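PDB 2XZI: extracellular sialidase/neuraminidase, putative from Aspergillus fumigatus, which acts as a Kdnase of the sialidase family, probably cleaving terminal deaminoneuraminic acid (Kdn) residues from glycoconjugates. Local coordinates for residues L175-D178 with G179-W182; I191-T194 with T195-V199; G211-G214 with N215-W218. One frame throughout, in Å; residues are numbered along the deposited sequence. Where two conformers were deposited one is given.

Contact 1: residues L175-D178 with G179-W182; sequences LTPD and GWAW. With KDM (deamino-alpha-neuraminic acid), chain C.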
# COMPACT_ATOMS: atom_id res chain seq x y z
N LEU A 175 -17.23 -11.04 3.97
CA LEU A 175 -16.60 -9.78 4.37
C LEU A 175 -16.86 -8.59 3.45
O LEU A 175 -16.35 -7.49 3.70
CB LEU A 175 -15.08 -9.96 4.54
CG LEU A 175 -14.64 -10.99 5.59
CD1 LEU A 175 -13.14 -11.21 5.56
CD2 LEU A 175 -15.10 -10.61 6.99
N THR A 176 -17.64 -8.81 2.40
CA THR A 176 -18.11 -7.70 1.56
C THR A 176 -19.63 -7.63 1.68
O THR A 176 -20.31 -8.65 1.59
CB THR A 176 -17.69 -7.87 0.09
OG1 THR A 176 -16.29 -8.15 0.05
CG2 THR A 176 -17.97 -6.59 -0.72
N PRO A 177 -20.18 -6.41 1.91
CA PRO A 177 -21.65 -6.38 2.00
C PRO A 177 -22.33 -6.86 0.72
O PRO A 177 -21.80 -6.67 -0.40
CB PRO A 177 -21.95 -4.91 2.23
CG PRO A 177 -20.68 -4.37 2.90
CD PRO A 177 -19.56 -5.11 2.25
N ASP A 178 -23.50 -7.47 0.89
CA ASP A 178 -24.28 -7.96 -0.23
C ASP A 178 -24.77 -6.81 -1.12
O ASP A 178 -25.03 -5.70 -0.66
CB ASP A 178 -25.48 -8.79 0.26
CG ASP A 178 -25.08 -10.12 0.88
OD1 ASP A 178 -23.97 -10.64 0.62
OD2 ASP A 178 -25.92 -10.69 1.61
N GLY A 179 -24.86 -7.08 -2.42
CA GLY A 179 -25.31 -6.08 -3.37
C GLY A 179 -24.24 -5.14 -3.86
O GLY A 179 -24.50 -4.27 -4.69
N TRP A 180 -23.02 -5.28 -3.34
CA TRP A 180 -21.92 -4.43 -3.79
C TRP A 180 -21.42 -4.82 -5.19
O TRP A 180 -21.49 -5.99 -5.58
CB TRP A 180 -20.77 -4.44 -2.78
CG TRP A 180 -20.97 -3.51 -1.59
CD1 TRP A 180 -22.16 -3.12 -1.01
CD2 TRP A 180 -19.95 -2.86 -0.85
NE1 TRP A 180 -21.93 -2.26 0.04
CE2 TRP A 180 -20.57 -2.08 0.15
CE3 TRP A 180 -18.54 -2.84 -0.94
CZ2 TRP A 180 -19.84 -1.31 1.07
CZ3 TRP A 180 -17.82 -2.07 -0.04
CH2 TRP A 180 -18.47 -1.32 0.96
N ALA A 181 -20.93 -3.82 -5.91
CA ALA A 181 -20.32 -4.02 -7.21
C ALA A 181 -18.84 -3.71 -7.07
O ALA A 181 -18.05 -4.61 -6.78
CB ALA A 181 -20.99 -3.13 -8.26
N TRP A 182 -18.45 -2.44 -7.18
CA TRP A 182 -17.07 -2.07 -6.90
C TRP A 182 -16.73 -2.35 -5.44
O TRP A 182 -17.61 -2.29 -4.55
CB TRP A 182 -16.77 -0.60 -7.25
CG TRP A 182 -15.31 -0.28 -7.13
CD1 TRP A 182 -14.71 0.47 -6.15
CD2 TRP A 182 -14.26 -0.70 -8.02
NE1 TRP A 182 -13.34 0.54 -6.37
CE2 TRP A 182 -13.04 -0.18 -7.50
CE3 TRP A 182 -14.22 -1.47 -9.19
CZ2 TRP A 182 -11.81 -0.39 -8.14
CZ3 TRP A 182 -12.99 -1.68 -9.82
CH2 TRP A 182 -11.81 -1.15 -9.28
C2 KDM C . -6.54 4.22 -9.42
C1 KDM C . -5.70 5.49 -9.34
C3 KDM C . -5.65 2.97 -9.27
C4 KDM C . -6.40 1.74 -8.68
C5 KDM C . -7.93 1.86 -8.71
C6 KDM C . -8.35 3.15 -7.98
C7 KDM C . -9.85 3.48 -8.15
C8 KDM C . -10.24 4.67 -7.26
C9 KDM C . -11.70 5.04 -7.46
O5 KDM C . -8.55 0.68 -8.12
O1A KDM C . -4.48 5.42 -9.60
O1B KDM C . -6.33 6.53 -9.02
O4 KDM C . -6.01 0.60 -9.44
O6 KDM C . -7.59 4.33 -8.41
O7 KDM C . -10.10 3.80 -9.52
O8 KDM C . -10.06 4.35 -5.87
O9 KDM C . -12.49 3.94 -6.98
O2 KDM C . -7.12 4.26 -10.73
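Pro177 and Trp180 form the two ends of a type II beta turn and meet in a CH-pi contact, in the loop that leads from helix 172-175 into the sialic acid pocket. The proline lies over one face of the indole. Its CB stands 3.7 Å from the centroid of the five-membered ring of Trp180 and 21° off the ring normal, while CG lies over the fusion bond at its CE2 end, 3.6 Å from Trp180 CE2. CD is placed above the middle of the indole, so three carbons of the pyrrolidine follow the aromatic surface. Trp180 can fold back in this way because its CG is anti to the carbonyl carbon, beside its own backbone N (chi1 -81°). Thr176 adds a smaller contact, its CG2 approaching Trp180 CE3 obliquely at 3.8 Å.

The turn's own backbone bond is weak, with Trp180 N 3.5 Å from Pro177 O, and that carbonyl receives a second weak bond from Arg150. Gly179, at the third position, has the positive phi (84°) that makes glycine the favoured residue of a type II turn. Arg205 and Arg222 of the adjoining propeller strands also touch both Pro177 and Trp180.

Beyond the turn the chain reaches the ligand at Trp182. The indole presents its edge to the bound deamino-alpha-neuraminic acid, with CZ2 3.4 Å from the sugar O5 and in the ring plane, and NE1 3.6 Å from O9. Arg151 makes a cation-pi contact with this ring and Gln128, another pocket residue, touches it, while the sugar is hydrogen-bonded to Asp64, Gln128 and several arginines.

Contact 2: residues I191-T194 with T195-V199; sequences IRLT and TGELV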
# COMPACT_ATOMS: atom_id res chain seq x y z
N ILE A 191 -2.89 -3.52 10.31
CA ILE A 191 -2.14 -3.35 11.54
C ILE A 191 -2.55 -4.34 12.60
O ILE A 191 -3.63 -4.94 12.52
CB ILE A 191 -2.31 -1.91 12.12
CG1 ILE A 191 -3.79 -1.63 12.45
CG2 ILE A 191 -1.68 -0.87 11.16
CD1 ILE A 191 -4.04 -0.28 13.05
N ARG A 192 -1.69 -4.50 13.60
CA ARG A 192 -2.00 -5.25 14.82
C ARG A 192 -2.02 -4.27 15.97
O ARG A 192 -1.05 -3.51 16.17
CB ARG A 192 -0.96 -6.36 15.04
CG ARG A 192 -1.26 -7.34 16.17
CD ARG A 192 -0.55 -6.92 17.45
NE ARG A 192 -0.43 -8.01 18.42
CZ ARG A 192 -0.20 -7.84 19.72
NH1 ARG A 192 -0.05 -6.62 20.23
NH2 ARG A 192 -0.10 -8.89 20.52
N LEU A 193 -3.10 -4.30 16.76
CA LEU A 193 -3.31 -3.35 17.84
C LEU A 193 -2.57 -3.77 19.11
O LEU A 193 -2.29 -4.96 19.30
CB LEU A 193 -4.81 -3.23 18.15
CG LEU A 193 -5.70 -2.88 16.95
CD1 LEU A 193 -7.14 -2.65 17.45
CD2 LEU A 193 -5.22 -1.63 16.25
N THR A 194 -2.30 -2.79 19.97
CA THR A 194 -1.73 -3.08 21.29
C THR A 194 -2.59 -4.12 22.01
O THR A 194 -2.06 -4.98 22.68
CB THR A 194 -1.61 -1.80 22.15
OG1 THR A 194 -2.89 -1.16 22.23
CG2 THR A 194 -0.59 -0.84 21.54
N THR A 195 -3.90 -4.05 21.83
CA THR A 195 -4.84 -4.98 22.47
C THR A 195 -4.97 -6.37 21.79
O THR A 195 -5.68 -7.26 22.28
CB THR A 195 -6.20 -4.34 22.61
OG1 THR A 195 -6.53 -3.66 21.38
CG2 THR A 195 -6.17 -3.30 23.73
N GLY A 196 -4.30 -6.54 20.65
CA GLY A 196 -4.14 -7.86 20.03
C GLY A 196 -4.90 -8.13 18.75
O GLY A 196 -4.60 -9.12 18.06
N GLU A 197 -5.89 -7.30 18.44
CA GLU A 197 -6.69 -7.49 17.22
C GLU A 197 -5.95 -7.04 15.96
O GLU A 197 -5.04 -6.21 16.02
CB GLU A 197 -8.02 -6.74 17.29
CG GLU A 197 -8.90 -7.04 18.50
CD GLU A 197 -8.58 -6.20 19.72
OE1 GLU A 197 -7.56 -5.46 19.73
OE2 GLU A 197 -9.39 -6.27 20.68
N LEU A 198 -6.37 -7.59 14.82
CA LEU A 198 -5.92 -7.07 13.52
C LEU A 198 -6.98 -6.13 12.96
O LEU A 198 -8.18 -6.37 13.11
CB LEU A 198 -5.68 -8.20 12.52
CG LEU A 198 -4.69 -9.29 12.93
CD1 LEU A 198 -4.46 -10.26 11.78
CD2 LEU A 198 -3.36 -8.68 13.34
N VAL A 199 -6.53 -5.07 12.29
CA VAL A 199 -7.45 -4.18 11.60
C VAL A 199 -6.91 -3.94 10.20
O VAL A 199 -5.76 -3.49 10.03
CB VAL A 199 -7.63 -2.81 12.31
CG1 VAL A 199 -8.71 -2.00 11.60
CG2 VAL A 199 -8.03 -3.00 13.75
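Leu193 leans across the hairpin on to Val199, CD1 of the leucine lying 3.8 Å from CG2 of the valine, and the same CD1 passes beside the carboxylate of Glu197. Ile191 and Val199 stand side by side and point the same way, with Ile191 CG1 4.0 Å from Val199 CB; Ile232 of strand 230-234 packs against both. Arg192 and Leu198 occupy the other face of the sheet and cross at about a right angle, Leu198 CD2 touching Arg192 CB at 3.7 Å. A bend at chi2 (-96°) turns the arginine chain along the hairpin, bringing one face of its guanidinium over Gly196 CA, while its NE is engaged in a salt bridge with Asp111. Glu197 is also bent at chi2, and Thr195 OG1 donates to Glu197 OE1 at 2.7 Å, on the syn lone pair.

Ile191 and Val199 form a hydrogen-bonded antiparallel pair, with two N-H...O bonds of equal length, 2.9 Å from Ile191 N to Val199 O and from Val199 N to Ile191 O. Leu193 N donates almost straight to Glu197 O (171°), whereas Gly196 N closes the turn on to Leu193 O. A type I turn over Leu193-Gly196 with a positive-phi glycine last, and the Leu193 N to Glu197 O bond beside it, is the classic type I turn plus G1 bulge, which here links the first two strands of a propeller blade.

Contact 3: residues G211-G214 with N215-W218; sequences GAPG and NRTW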
# COMPACT_ATOMS: atom_id res chain seq x y z
N GLY A 211 -8.90 -13.27 17.86
CA GLY A 211 -8.53 -14.64 18.24
C GLY A 211 -7.08 -14.96 18.00
O GLY A 211 -6.21 -14.08 18.03
N ALA A 212 -6.82 -16.25 17.78
CA ALA A 212 -5.47 -16.79 17.75
C ALA A 212 -4.67 -16.26 16.56
O ALA A 212 -5.14 -16.33 15.43
CB ALA A 212 -5.54 -18.32 17.71
N PRO A 213 -3.46 -15.70 16.83
CA PRO A 213 -2.61 -15.25 15.71
C PRO A 213 -2.47 -16.28 14.59
O PRO A 213 -2.16 -17.46 14.82
CB PRO A 213 -1.28 -14.99 16.39
CG PRO A 213 -1.68 -14.47 17.74
CD PRO A 213 -2.90 -15.30 18.13
N GLY A 214 -2.70 -15.81 13.36
CA GLY A 214 -2.61 -16.68 12.20
C GLY A 214 -3.76 -17.68 12.07
O GLY A 214 -3.76 -18.51 11.16
N ASN A 215 -4.73 -17.57 12.97
CA ASN A 215 -5.97 -18.38 12.89
C ASN A 215 -7.14 -17.50 13.31
O ASN A 215 -8.02 -17.90 14.10
CB ASN A 215 -5.89 -19.66 13.74
CG ASN A 215 -5.23 -20.83 13.01
OD1 ASN A 215 -5.86 -21.53 12.21
ND2 ASN A 215 -3.96 -21.07 13.32
N ARG A 216 -7.17 -16.30 12.75
CA ARG A 216 -8.15 -15.29 13.14
C ARG A 216 -9.54 -15.55 12.62
O ARG A 216 -9.72 -16.15 11.57
CB ARG A 216 -7.70 -13.91 12.64
CG ARG A 216 -6.34 -13.46 13.16
CD ARG A 216 -6.31 -13.18 14.66
NE ARG A 216 -5.07 -12.48 14.98
CZ ARG A 216 -4.93 -11.63 15.98
NH1 ARG A 216 -5.95 -11.37 16.80
NH2 ARG A 216 -3.76 -11.02 16.15
N THR A 217 -10.52 -15.09 13.38
CA THR A 217 -11.87 -14.96 12.86
C THR A 217 -12.09 -13.51 12.46
O THR A 217 -11.66 -12.57 13.14
CB THR A 217 -12.90 -15.47 13.86
OG1 THR A 217 -12.71 -14.79 15.09
CG2 THR A 217 -12.70 -16.96 14.09
N TRP A 218 -12.75 -13.34 11.32
CA TRP A 218 -12.90 -12.03 10.71
C TRP A 218 -14.31 -11.52 10.88
O TRP A 218 -15.28 -12.30 10.86
CB TRP A 218 -12.54 -12.06 9.22
CG TRP A 218 -11.22 -12.72 8.92
CD1 TRP A 218 -11.03 -13.98 8.40
CD2 TRP A 218 -9.92 -12.16 9.14
NE1 TRP A 218 -9.68 -14.24 8.29
CE2 TRP A 218 -8.98 -13.15 8.73
CE3 TRP A 218 -9.45 -10.94 9.64
CZ2 TRP A 218 -7.59 -12.93 8.80
CZ3 TRP A 218 -8.06 -10.73 9.71
CH2 TRP A 218 -7.16 -11.73 9.29
O HOH W 1 -9.40 -17.64 16.33
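Ala212 and Asn215 are joined by the backbone hydrogen bond of a type II beta turn: Asn215 N donates to Ala212 O at 2.8 Å. The glycine preceding the last residue, Gly214, supplies the positive phi (72°) of such a turn. A water adds a second link between the two ends, giving a hydrogen to Asn215 O at 2.6 Å and accepting one from Ala212 N at 3.3 Å.

The remaining contacts are packing around Arg216. The bend at chi2 (-68°) carries its chain back along the turn, with Arg216 CD 3.4 Å from Ala212 O and NE 3.8 Å from Pro213 CA. Gly211 O and Pro213 N lie over one face of the guanidinium; although Arg216 NH1 is 3.0 Å from Gly211 O, the angle is too poor for a hydrogen bond. The polar end is instead held by partners beyond the turn, NH2 making a salt bridge with Asp110 and a hydrogen bond to Gly196 O. Nearer the backbone, Arg216 CB rests 3.9 Å above the ring plane of Trp218, offset toward the rim.

The turn connects strand 205-210 to strand 217-222, an edge strand of its blade. Asp110, in the loop between strands 101-109 and 115-122 of another sheet, also accepts a hydrogen bond from Gly214 N, and Tyr116 and Phe118 of strand 115-122 meet the Trp218 ring edge to face.

In the fold
The three contacts follow one another along the chain. Contacts 2 and 3 are two connections of the same four-stranded antiparallel blade: contact 2 joins strand 191-192 to strand 198-202, and contact 3 joins strand 205-210 to strand 217-222. Their centres are about 11 Å apart, and Arg216 bridges them through Gly196 O and Leu198. Contact 1 precedes the blade, with its centre about 23 Å from that of contact 3, yet Leu175 packs on Trp218. The sheets form the beta-propeller expected of sialidases, and the loop of contact 1 carries Trp182 to the sugar, whereas the other two contacts stand away from it.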